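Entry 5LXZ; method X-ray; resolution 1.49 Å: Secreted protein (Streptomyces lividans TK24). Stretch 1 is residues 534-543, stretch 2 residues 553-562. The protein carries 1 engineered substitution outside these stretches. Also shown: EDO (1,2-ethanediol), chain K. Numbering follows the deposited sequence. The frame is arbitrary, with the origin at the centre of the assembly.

Stretch 1 (534-543) TVKKVRLIRP
Stretch 2, residues 553-562: DQRSIALDFK

Two antiparallel strands of one chain pair edge to edge; the stretches that carry them bury 788 Å², both sides summed. The first, around Val 538 to Leu 540, runs at 144° to the short strand around Ile 557, and their axes approach to 4.5 Å. Register sets Arg 539 beside Ala 558 (CA to CA 4.8 Å), Leu 540 beside Ile 557 (CA to CA 5.0 Å, the hydrogen-bonded pair) and Ile 541 beside Ser 556 (CA to CA 4.3 Å). Backbone angles are extended, for example -103/112 at Leu 540 and -108/127 at Ile 557; Lys 536 departs at -112/-26. Four N-H···O hydrogen bonds, nearly straight at 162 to 172°, form the ladder, as antiparallel edges bring amides and carbonyls face to face: Leu 559 N to Val 538 O (3.0 Å), Leu 540 N to Ile 557 O (2.9 Å), Ile 557 N to Leu 540 O (2.8 Å) and Arg 542 N to Arg 555 O (2.9 Å).

On one face lie Leu 540 (chi1 -147°, between wells; chi2 p) and Ile 557 (m, t), CB to CB 4.3 Å; Leu 540 CB lies 3.9 Å from Leu 559 CD2. Leu 559 (m, t) also brings its CB 3.8 Å from CG1 of Val 538 (t). The Phe 561 ring (p, -89°) fills the hollow along Val 535 to Val 538: Val 535 CG1 (t) sits over one face, 4.1 Å from the ring centroid in a CH-pi contact, and Val 538 CG2 reaches Phe 561 CD1 at 3.5 Å.

On the other face, Arg 539 (m, m, t, -96°) folds back so that NH1 bonds Val 538 O (2.9 Å), while Ala 558 CB covers one guanidinium face, 3.4 Å from NH1. Ethanediol plugs the adjoining gap: its O2 accepts from Val 538 N (3.0 Å) and donates to Leu 559 O (2.7 Å); its O1 accepts from Arg 539 NH1 and NH2 (both 3.0 Å).

At the ladder's last bond, the Arg 542 side chain (t, t, t, 86°) lays CD 3.3 Å from Asp 553 O. Water bridges Arg 542 NE (2.7 Å) to Asp 553 OD2 (3.2 Å), atoms 4.3 Å apart.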

ATOM      1  N   THR A 534     -16.905 -30.195 -15.113  1.00 17.32           N
ATOM      2  CA  THR A 534     -16.432 -30.234 -13.753  1.00 17.12           C
ATOM      3  C   THR A 534     -16.359 -28.849 -13.094  1.00 15.80           C
ATOM      4  O   THR A 534     -16.102 -28.763 -11.907  1.00 15.29           O
ATOM      5  CB  THR A 534     -15.032 -30.872 -13.658  1.00 17.70           C
ATOM      6  OG1 THR A 534     -14.036 -29.990 -14.183  1.00 18.73           O
ATOM      7  CG2 THR A 534     -15.015 -32.231 -14.426  1.00 19.46           C
ATOM      8  N   VAL A 535     -16.570 -27.787 -13.866  1.00 14.09           N
ATOM      9  CA  VAL A 535     -16.345 -26.437 -13.325  1.00 13.80           C
ATOM     10  C   VAL A 535     -17.454 -26.103 -12.340  1.00 13.92           C
ATOM     11  O   VAL A 535     -18.645 -26.275 -12.644  1.00 13.90           O
ATOM     12  CB  VAL A 535     -16.274 -25.419 -14.483  1.00 14.11           C
ATOM     13  CG1 VAL A 535     -16.260 -23.988 -13.960  1.00 13.74           C
ATOM     14  CG2 VAL A 535     -15.041 -25.671 -15.312  1.00 14.42           C
ATOM     15  N   LYS A 536     -17.077 -25.594 -11.170  1.00 13.36           N
ATOM     16  CA  LYS A 536     -18.022 -25.105 -10.191  1.00 15.28           C
ATOM     17  C   LYS A 536     -17.992 -23.605  -9.982  1.00 13.71           C
ATOM     18  O   LYS A 536     -18.989 -23.032  -9.541  1.00 13.82           O
ATOM     19  CB  LYS A 536     -17.806 -25.769  -8.829  1.00 17.27           C
ATOM     20  CG  LYS A 536     -18.086 -27.258  -8.829  1.00 21.23           C
ATOM     21  CD  LYS A 536     -19.531 -27.641  -9.177  1.00 22.61           C
ATOM     22  CE  LYS A 536     -20.530 -27.163  -8.157  0.50 24.02           C
ATOM     23  NZ  LYS A 536     -21.792 -27.956  -8.303  0.50 25.36           N
ATOM     24  N   LYS A 537     -16.846 -22.988 -10.259  1.00 12.89           N
ATOM     25  CA  LYS A 537     -16.653 -21.557 -10.004  1.00 12.85           C
ATOM     26  C   LYS A 537     -15.873 -20.963 -11.138  1.00 11.05           C
ATOM     27  O   LYS A 537     -14.922 -21.558 -11.616  1.00 11.04           O
ATOM     28  CB  LYS A 537     -15.836 -21.325  -8.742  1.00 14.57           C
ATOM     29  CG  LYS A 537     -16.538 -21.602  -7.446  1.00 16.81           C
ATOM     30  CD  LYS A 537     -15.588 -21.316  -6.304  1.00 17.78           C
ATOM     31  CE  LYS A 537     -16.199 -21.711  -5.003  1.00 19.20           C
ATOM     32  NZ  LYS A 537     -15.175 -21.523  -3.959  1.00 19.87           N
ATOM     33  N   VAL A 538     -16.265 -19.758 -11.536  1.00  9.59           N
ATOM     34  CA  VAL A 538     -15.477 -18.977 -12.473  1.00  9.32           C
ATOM     35  C   VAL A 538     -15.237 -17.639 -11.763  1.00  9.16           C
ATOM     36  O   VAL A 538     -16.182 -17.013 -11.259  1.00  9.04           O
ATOM     37  CB  VAL A 538     -16.221 -18.768 -13.799  1.00  9.47           C
ATOM     38  CG1 VAL A 538     -15.438 -17.902 -14.780  1.00  9.76           C
ATOM     39  CG2 VAL A 538     -16.508 -20.134 -14.440  1.00 10.12           C
ATOM     40  N   ARG A 539     -13.992 -17.195 -11.766  1.00  8.90           N
ATOM     41  CA  ARG A 539     -13.605 -15.956 -11.102  1.00  9.16           C
ATOM     42  C   ARG A 539     -12.794 -15.085 -12.047  1.00  9.46           C
ATOM     43  O   ARG A 539     -11.857 -15.561 -12.706  1.00  8.76           O
ATOM     44  CB  ARG A 539     -12.777 -16.285  -9.857  1.00  9.23           C
ATOM     45  CG  ARG A 539     -13.494 -17.039  -8.769  1.00  9.81           C
ATOM     46  CD  ARG A 539     -14.582 -16.177  -8.156  1.00  9.90           C
ATOM     47  NE  ARG A 539     -15.353 -16.872  -7.116  1.00 10.70           N
ATOM     48  CZ  ARG A 539     -16.518 -17.485  -7.314  1.00 10.88           C
ATOM     49  NH1 ARG A 539     -17.067 -17.584  -8.509  1.00 10.82           N
ATOM     50  NH2 ARG A 539     -17.122 -18.069  -6.279  1.00 11.52           N
ATOM     51  N   LEU A 540     -13.156 -13.807 -12.074  1.00  9.20           N
ATOM     52  CA  LEU A 540     -12.405 -12.796 -12.765  1.00  9.67           C
ATOM     53  C   LEU A 540     -11.622 -12.023 -11.716  1.00  8.73           C
ATOM     54  O   LEU A 540     -12.226 -11.412 -10.849  1.00  8.37           O
ATOM     55  CB  LEU A 540     -13.386 -11.916 -13.472  1.00 12.00           C
ATOM     56  CG  LEU A 540     -13.061 -11.286 -14.745  1.00 13.71           C
ATOM     57  CD1 LEU A 540     -12.553 -12.256 -15.815  1.00 13.13           C
ATOM     58  CD2 LEU A 540     -14.251 -10.453 -15.247  1.00 13.04           C
ATOM     59  N   ILE A 541     -10.301 -12.147 -11.727  1.00  7.54           N
ATOM     60  CA  ILE A 541      -9.467 -11.598 -10.653  1.00  7.54           C
ATOM     61  C   ILE A 541      -8.595 -10.506 -11.217  1.00  7.41           C
ATOM     62  O   ILE A 541      -7.803 -10.731 -12.149  1.00  7.44           O
ATOM     63  CB  ILE A 541      -8.624 -12.680  -9.983  1.00  7.77           C
ATOM     64  CG1 ILE A 541      -9.536 -13.834  -9.576  1.00  8.08           C
ATOM     65  CG2 ILE A 541      -7.875 -12.057  -8.814  1.00  7.96           C
ATOM     66  CD1 ILE A 541      -8.895 -14.870  -8.703  1.00  7.97           C
ATOM     67  N   ARG A 542      -8.721  -9.323 -10.648  1.00  7.18           N
ATOM     68  CA  ARG A 542      -7.943  -8.200 -11.103  1.00  7.59           C
ATOM     69  C   ARG A 542      -6.510  -8.393 -10.593  1.00  7.06           C
ATOM     70  O   ARG A 542      -6.320  -8.715  -9.449  1.00  6.90           O
ATOM     71  CB  ARG A 542      -8.549  -6.899 -10.607  1.00  8.90           C
ATOM     72  CG  ARG A 542      -8.031  -5.678 -11.347  1.00 10.69           C
ATOM     73  CD  ARG A 542      -8.826  -4.425 -10.995  1.00 12.85           C
ATOM     74  NE  ARG A 542      -8.389  -3.232 -11.747  1.00 15.41           N
ATOM     75  CZ  ARG A 542      -8.810  -2.868 -12.967  1.00 14.45           C
ATOM     76  NH1 ARG A 542      -9.729  -3.559 -13.666  1.00 17.72           N
ATOM     77  NH2 ARG A 542      -8.385  -1.742 -13.464  1.00 15.79           N
ATOM     78  N   PRO A 543      -5.482  -8.196 -11.431  1.00  7.03           N
ATOM     79  CA  PRO A 543      -4.106  -8.376 -11.006  1.00  7.02           C
ATOM     80  C   PRO A 543      -3.738  -7.417  -9.906  1.00  7.33           C
ATOM     81  O   PRO A 543      -4.230  -6.290  -9.878  1.00  7.73           O
ATOM     82  CB  PRO A 543      -3.278  -8.076 -12.255  1.00  7.64           C
ATOM     83  CG  PRO A 543      -4.203  -7.587 -13.229  1.00  7.89           C
ATOM     84  CD  PRO A 543      -5.582  -7.940 -12.868  1.00  7.36           C
ATOM     85  N   ASP A 553      -6.030  -2.821  -5.992  1.00  9.26           N
ATOM     86  CA  ASP A 553      -6.357  -3.392  -7.301  1.00  9.93           C
ATOM     87  C   ASP A 553      -7.010  -4.747  -7.169  1.00  8.85           C
ATOM     88  O   ASP A 553      -7.998  -5.029  -7.855  1.00  8.51           O
ATOM     89  CB  ASP A 553      -5.099  -3.533  -8.165  1.00 11.38           C
ATOM     90  CG  ASP A 553      -4.673  -2.219  -8.799  1.00 14.88           C
ATOM     91  OD1 ASP A 553      -4.391  -1.240  -8.067  1.00 16.83           O
ATOM     92  OD2 ASP A 553      -4.590  -2.173 -10.049  1.00 14.15           O
ATOM     93  N   GLN A 554      -6.484  -5.644  -6.330  1.00  8.49           N
ATOM     94  CA  GLN A 554      -6.984  -7.000  -6.382  1.00  7.93           C
ATOM     95  C   GLN A 554      -8.452  -7.070  -5.921  1.00  7.36           C
ATOM     96  O   GLN A 554      -8.850  -6.424  -4.990  1.00  7.19           O
ATOM     97  CB  GLN A 554      -6.103  -8.045  -5.660  1.00  8.14           C
ATOM     98  CG  GLN A 554      -6.177  -7.880  -4.181  1.00  8.35           C
ATOM     99  CD  GLN A 554      -5.417  -8.929  -3.387  1.00  7.58           C
ATOM    100  OE1 GLN A 554      -5.279 -10.080  -3.762  1.00  7.12           O
ATOM    101  NE2 GLN A 554      -4.963  -8.519  -2.237  1.00  7.18           N
ATOM    102  N   ARG A 555      -9.218  -7.888  -6.644  1.00  7.12           N
ATOM    103  CA  ARG A 555     -10.605  -8.197  -6.305  1.00  7.32           C
ATOM    104  C   ARG A 555     -10.941  -9.391  -7.165  1.00  7.11           C
ATOM    105  O   ARG A 555     -10.379  -9.530  -8.275  1.00  7.96           O
ATOM    106  CB  ARG A 555     -11.569  -7.028  -6.592  1.00  7.84           C
ATOM    107  CG  ARG A 555     -11.435  -6.388  -7.974  1.00  8.49           C
ATOM    108  CD  ARG A 555     -12.478  -5.319  -8.228  1.00  8.89           C
ATOM    109  NE  ARG A 555     -12.394  -4.239  -7.220  1.00  9.07           N
ATOM    110  CZ  ARG A 555     -13.394  -3.434  -6.887  1.00 10.66           C
ATOM    111  NH1 ARG A 555     -14.570  -3.560  -7.465  1.00 11.64           N
ATOM    112  NH2 ARG A 555     -13.219  -2.490  -5.959  1.00 10.92           N
ATOM    113  N   SER A 556     -11.814 -10.236  -6.665  1.00  6.93           N
ATOM    114  CA  SER A 556     -12.213 -11.429  -7.406  1.00  7.42           C
ATOM    115  C   SER A 556     -13.713 -11.420  -7.571  1.00  7.62           C
ATOM    116  O   SER A 556     -14.449 -11.388  -6.599  1.00  8.68           O
ATOM    117  CB  SER A 556     -11.800 -12.634  -6.611  1.00  7.70           C
ATOM    118  OG  SER A 556     -12.270 -13.811  -7.280  1.00  8.63           O
ATOM    119  N   ILE A 557     -14.165 -11.434  -8.806  1.00  7.09           N
ATOM    120  CA  ILE A 557     -15.564 -11.251  -9.169  1.00  7.65           C
ATOM    121  C   ILE A 557     -16.113 -12.584  -9.641  1.00  7.34           C
ATOM    122  O   ILE A 557     -15.544 -13.223 -10.512  1.00  7.66           O
ATOM    123  CB  ILE A 557     -15.667 -10.206 -10.276  1.00  8.39           C
ATOM    124  CG1 ILE A 557     -15.113  -8.865  -9.746  1.00  9.23           C
ATOM    125  CG2 ILE A 557     -17.107 -10.068 -10.767  1.00  8.73           C
ATOM    126  CD1 ILE A 557     -14.558  -8.001 -10.832  1.00 10.40           C
ATOM    127  N   ALA A 558     -17.222 -13.020  -9.047  1.00  7.40           N
ATOM    128  CA  ALA A 558     -17.844 -14.270  -9.557  1.00  8.26           C
ATOM    129  C   ALA A 558     -18.520 -14.089 -10.888  1.00  8.66           C
ATOM    130  O   ALA A 558     -19.225 -13.107 -11.067  1.00  8.44           O
ATOM    131  CB  ALA A 558     -18.878 -14.735  -8.543  1.00  8.15           C
ATOM    132  N   LEU A 559     -18.356 -15.051 -11.790  1.00  9.52           N
ATOM    133  CA  LEU A 559     -19.057 -15.035 -13.081  1.00 10.59           C
ATOM    134  C   LEU A 559     -20.040 -16.189 -13.166  1.00 11.10           C
ATOM    135  O   LEU A 559     -19.718 -17.304 -12.821  1.00 10.28           O
ATOM    136  CB  LEU A 559     -18.108 -15.183 -14.247  1.00 11.50           C
ATOM    137  CG  LEU A 559     -16.892 -14.294 -14.395  1.00 13.91           C
ATOM    138  CD1 LEU A 559     -16.327 -14.277 -15.805  1.00 13.29           C
ATOM    139  CD2 LEU A 559     -17.140 -12.898 -13.930  1.00 13.58           C
ATOM    140  N   ASP A 560     -21.221 -15.880 -13.676  1.00 11.22           N
ATOM    141  CA  ASP A 560     -22.164 -16.932 -14.036  1.00 12.71           C
ATOM    142  C   ASP A 560     -21.585 -17.666 -15.248  1.00 11.52           C
ATOM    143  O   ASP A 560     -20.864 -17.106 -16.057  1.00 10.84           O
ATOM    144  CB  ASP A 560     -23.529 -16.332 -14.379  1.00 15.09           C
ATOM    145  CG  ASP A 560     -24.278 -15.836 -13.165  1.00 18.54           C
ATOM    146  OD1 ASP A 560     -23.958 -16.225 -12.037  1.00 24.20           O
ATOM    147  OD2 ASP A 560     -25.233 -15.064 -13.365  1.00 26.11           O
ATOM    148  N   PHE A 561     -21.884 -18.962 -15.358  1.00 11.05           N
ATOM    149  CA  PHE A 561     -21.359 -19.742 -16.475  1.00 12.35           C
ATOM    150  C   PHE A 561     -22.285 -20.901 -16.815  1.00 13.19           C
ATOM    151  O   PHE A 561     -23.082 -21.317 -16.003  1.00 13.05           O
ATOM    152  CB  PHE A 561     -19.993 -20.315 -16.147  1.00 12.72           C
ATOM    153  CG  PHE A 561     -19.998 -21.308 -15.019  1.00 13.72           C
ATOM    154  CD1 PHE A 561     -19.847 -20.910 -13.705  1.00 13.62           C
ATOM    155  CD2 PHE A 561     -20.116 -22.663 -15.285  1.00 15.09           C
ATOM    156  CE1 PHE A 561     -19.826 -21.837 -12.675  1.00 14.73           C
ATOM    157  CE2 PHE A 561     -20.107 -23.586 -14.255  1.00 15.29           C
ATOM    158  CZ  PHE A 561     -19.967 -23.179 -12.959  1.00 15.19           C
ATOM    159  N   LYS A 562     -22.099 -21.389 -18.025  1.00 13.64           N
ATOM    160  CA  LYS A 562     -22.783 -22.618 -18.481  1.00 16.15           C
ATOM    161  C   LYS A 562     -21.769 -23.491 -19.215  1.00 14.69           C
ATOM    162  O   LYS A 562     -20.994 -23.028 -20.023  1.00 14.75           O
ATOM    163  CB  LYS A 562     -23.967 -22.262 -19.372  1.00 17.81           C
ATOM    164  CG  LYS A 562     -25.228 -21.878 -18.616  1.00 21.02           C
TER
HETATM  165  C1  EDO K 710     -20.574 -18.331  -8.815  1.00 22.21           C
HETATM  166  O1  EDO K 710     -19.715 -18.685  -7.730  1.00 21.43           O
HETATM  167  C2  EDO K 710     -20.234 -19.052 -10.130  1.00 20.85           C
HETATM  168  O2  EDO K 710     -18.912 -18.743 -10.655  1.00 14.77           O
HETATM  169  O   HOH W   1      -7.331  -0.890 -11.039  1.00 24.43           O
HETATM  170  O   HOH W   2      -4.636  -4.348 -11.605  1.00 14.38           O